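Local atomic coordinates of penicillin-binding 1 transmembrane protein MrcA (Nitrosomonas europaea ATCC 19718, PDB entry 3D0F), a protein that probably polymerises and cross-links peptidoglycan as a two-function penicillin-binding protein, of which this chain is the OB-like domain. Residues D35-V40 against A51-G56. Residues are numbered along the deposited sequence; the frame is centred on the assembly and turned at random. Where two conformers were deposited one is given.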
ATOM      1  N   ASP A  35      -2.262   0.639  -0.376  1.00 19.06           N
ATOM      2  CA  ASP A  35      -1.904   1.945  -0.940  1.00 20.14           C
ATOM      3  C   ASP A  35      -2.113   3.105   0.030  1.00 19.79           C
ATOM      4  O   ASP A  35      -1.877   4.269  -0.343  1.00 19.91           O
ATOM      5  CB  ASP A  35      -2.632   2.216  -2.239  1.00 20.73           C
ATOM      6  CG  ASP A  35      -2.495   1.058  -3.277  1.00 23.39           C
ATOM      7  OD1 ASP A  35      -1.332   0.732  -3.596  1.00 25.24           O
ATOM      8  OD2 ASP A  35      -3.546   0.536  -3.746  1.00 25.94           O
ATOM      9  N   ILE A  36      -2.553   2.799   1.232  1.00 19.89           N
ATOM     10  CA  ILE A  36      -2.711   3.788   2.315  1.00 20.20           C
ATOM     11  C   ILE A  36      -1.487   3.630   3.182  1.00 20.72           C
ATOM     12  O   ILE A  36      -1.375   2.664   3.960  1.00 22.37           O
ATOM     13  CB  ILE A  36      -4.011   3.601   3.141  1.00 19.45           C
ATOM     14  CG1 ILE A  36      -5.204   3.759   2.204  1.00 21.44           C
ATOM     15  CG2 ILE A  36      -4.060   4.667   4.283  1.00 20.56           C
ATOM     16  CD1 ILE A  36      -6.556   3.511   2.848  1.00 22.94           C
ATOM     17  N   LEU A  37      -0.569   4.580   3.041  1.00 19.25           N
ATOM     18  CA  LEU A  37       0.794   4.454   3.539  1.00 17.77           C
ATOM     19  C   LEU A  37       1.064   5.321   4.750  1.00 18.40           C
ATOM     20  O   LEU A  37       0.492   6.375   4.906  1.00 18.47           O
ATOM     21  CB  LEU A  37       1.772   4.861   2.450  1.00 18.47           C
ATOM     22  CG  LEU A  37       1.573   4.200   1.102  1.00 19.72           C
ATOM     23  CD1 LEU A  37       2.677   4.609   0.158  1.00 22.67           C
ATOM     24  CD2 LEU A  37       1.446   2.658   1.231  1.00 21.13           C
ATOM     25  N   ALA A  38       1.952   4.855   5.609  1.00 18.57           N
ATOM     26  CA  ALA A  38       2.355   5.625   6.789  1.00 17.19           C
ATOM     27  C   ALA A  38       3.311   6.730   6.371  1.00 17.33           C
ATOM     28  O   ALA A  38       4.185   6.574   5.510  1.00 18.24           O
ATOM     29  CB  ALA A  38       3.027   4.713   7.871  1.00 19.13           C
ATOM     30  N   ALA A  39       3.207   7.877   7.054  1.00 17.01           N
ATOM     31  CA  ALA A  39       4.175   8.928   6.858  1.00 15.71           C
ATOM     32  C   ALA A  39       4.278   9.732   8.156  1.00 16.78           C
ATOM     33  O   ALA A  39       3.322   9.830   8.916  1.00 18.10           O
ATOM     34  CB  ALA A  39       3.822   9.855   5.691  1.00 17.58           C
ATOM     35  N   VAL A  40       5.434  10.308   8.370  1.00 15.62           N
ATOM     36  CA  VAL A  40       5.637  11.183   9.527  0.50 15.71           C
ATOM     37  C   VAL A  40       5.791  12.609   9.047  1.00 14.23           C
ATOM     38  O   VAL A  40       6.593  12.894   8.159  1.00 15.68           O
ATOM     39  CB  VAL A  40       6.861  10.796  10.408  0.50 15.29           C
ATOM     40  CG1 VAL A  40       8.162  10.799   9.611  0.50 16.13           C
ATOM     41  CG2 VAL A  40       6.995  11.740  11.597  0.50 16.06           C
ATOM     42  N   ALA A  51       5.943  15.353   4.456  1.00 15.79           N
ATOM     43  CA  ALA A  51       5.951  14.133   5.240  1.00 16.62           C
ATOM     44  C   ALA A  51       6.936  13.111   4.669  1.00 16.84           C
ATOM     45  O   ALA A  51       7.142  13.067   3.446  1.00 19.46           O
ATOM     46  CB  ALA A  51       4.526  13.548   5.356  1.00 17.11           C
ATOM     47  N   PHE A  52       7.550  12.320   5.534  1.00 16.37           N
ATOM     48  CA  PHE A  52       8.509  11.287   5.161  1.00 17.59           C
ATOM     49  C   PHE A  52       7.815   9.926   5.178  1.00 18.32           C
ATOM     50  O   PHE A  52       7.159   9.581   6.147  1.00 17.79           O
ATOM     51  CB  PHE A  52       9.667  11.276   6.177  1.00 17.85           C
ATOM     52  CG  PHE A  52      10.763  10.297   5.860  1.00 18.30           C
ATOM     53  CD1 PHE A  52      11.833  10.693   5.084  1.00 21.76           C
ATOM     54  CD2 PHE A  52      10.771   9.036   6.414  1.00 20.75           C
ATOM     55  CE1 PHE A  52      12.888   9.804   4.787  1.00 20.36           C
ATOM     56  CE2 PHE A  52      11.807   8.118   6.104  1.00 19.72           C
ATOM     57  CZ  PHE A  52      12.861   8.533   5.307  1.00 22.60           C
ATOM     58  N   ARG A  53       7.899   9.175   4.089  1.00 19.08           N
ATOM     59  CA  ARG A  53       7.256   7.846   4.054  1.00 20.23           C
ATOM     60  C   ARG A  53       8.306   6.716   4.145  1.00 21.07           C
ATOM     61  O   ARG A  53       9.474   6.960   3.998  1.00 20.64           O
ATOM     62  CB  ARG A  53       6.342   7.683   2.827  1.00 22.94           C
ATOM     63  CG  ARG A  53       6.931   7.943   1.526  1.00 23.31           C
ATOM     64  CD  ARG A  53       5.793   7.975   0.508  1.00 22.13           C
ATOM     65  NE  ARG A  53       6.210   7.988  -0.844  1.00 24.32           N
ATOM     66  CZ  ARG A  53       6.205   6.921  -1.657  1.00 23.15           C
ATOM     67  NH1 ARG A  53       5.859   5.720  -1.218  1.00 26.13           N
ATOM     68  NH2 ARG A  53       6.577   7.051  -2.910  1.00 24.48           N
ATOM     69  N   LYS A  54       7.852   5.493   4.360  1.00 21.95           N
ATOM     70  CA  LYS A  54       8.760   4.360   4.592  1.00 22.96           C
ATOM     71  C   LYS A  54       9.740   4.109   3.483  1.00 23.88           C
ATOM     72  O   LYS A  54      10.842   3.616   3.748  1.00 27.15           O
ATOM     73  CB  LYS A  54       7.936   3.089   4.789  1.00 24.30           C
ATOM     74  CG  LYS A  54       7.216   3.020   6.108  1.00 26.87           C
ATOM     75  CD  LYS A  54       8.167   2.654   7.250  1.00 29.44           C
ATOM     76  CE  LYS A  54       8.587   1.178   7.296  1.00 30.13           C
ATOM     77  NZ  LYS A  54       9.233   0.789   8.639  1.00 28.19           N
ATOM     78  N   ASN A  55       9.374   4.400   2.240  1.00 23.72           N
ATOM     79  CA  ASN A  55      10.306   4.151   1.126  1.00 24.26           C
ATOM     80  C   ASN A  55      11.449   5.178   1.078  1.00 24.17           C
ATOM     81  O   ASN A  55      12.325   5.110   0.192  1.00 25.42           O
ATOM     82  CB  ASN A  55       9.550   4.054  -0.207  1.00 25.03           C
ATOM     83  CG  ASN A  55       9.353   5.379  -0.871  1.00 24.42           C
ATOM     84  OD1 ASN A  55       9.250   6.405  -0.202  1.00 25.79           O
ATOM     85  ND2 ASN A  55       9.361   5.386  -2.193  1.00 26.65           N
ATOM     86  N   GLY A  56      11.447   6.126   2.019  1.00 23.35           N
ATOM     87  CA  GLY A  56      12.489   7.109   2.159  1.00 23.25           C
ATOM     88  C   GLY A  56      12.245   8.428   1.438  1.00 22.61           C
ATOM     89  O   GLY A  56      13.095   9.310   1.465  1.00 24.10           O
TER
HETATM   90  O   HOH W   1       5.014   4.560   4.036  1.00 16.64           O
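The side chains of Leu37 and Arg53 cross obliquely where the two strands of a beta hairpin, 37-45 and 48-53, splay apart. The hairpin belongs to the antiparallel sheet of the OB-like domain. Leu37 touches with one methyl: CD1 lies 3.6 Å from NH1 of Arg53. The arginine chain runs extended from CG to NE, and its guanidinium receives OD1 of Asn55 over the centre of one face. NH2 forms a salt bridge with Glu57. Trp100 of strand 100-103 packs on both Leu37 and Arg53.

At Ala38 a water takes over from direct pairing. It donates to Ala38 O at 2.6 Å and accepts from Lys54 N at 3.0 Å. The water links strand 37-45 to the second residue of the type I turn from Arg53 to Gly56. The Lys54 side chain leads away, and its NZ bonds to Met27 O of the second subunit.

Ala39 CB meets Ala51 CB at 3.8 Å. Ala39 CA also makes a CA-H...O contact with Phe52 O.

Val40 and Phe52 form an antiparallel hydrogen-bonded pair. Phe52 CG is anti to the backbone N (chi1 -177°), and the end of the side chain leads away from strand 37-45. The nearest side-chain approach, Val40 CG1 to Phe52 CB at 3.8 Å, is doubtful because Val40 has two conformers. The backbone bonds are both fairly straight, at 160° and 166°. Val40 N donates to Phe52 O at 2.9 Å, and Phe52 N returns a bond of equal length to Val40 O.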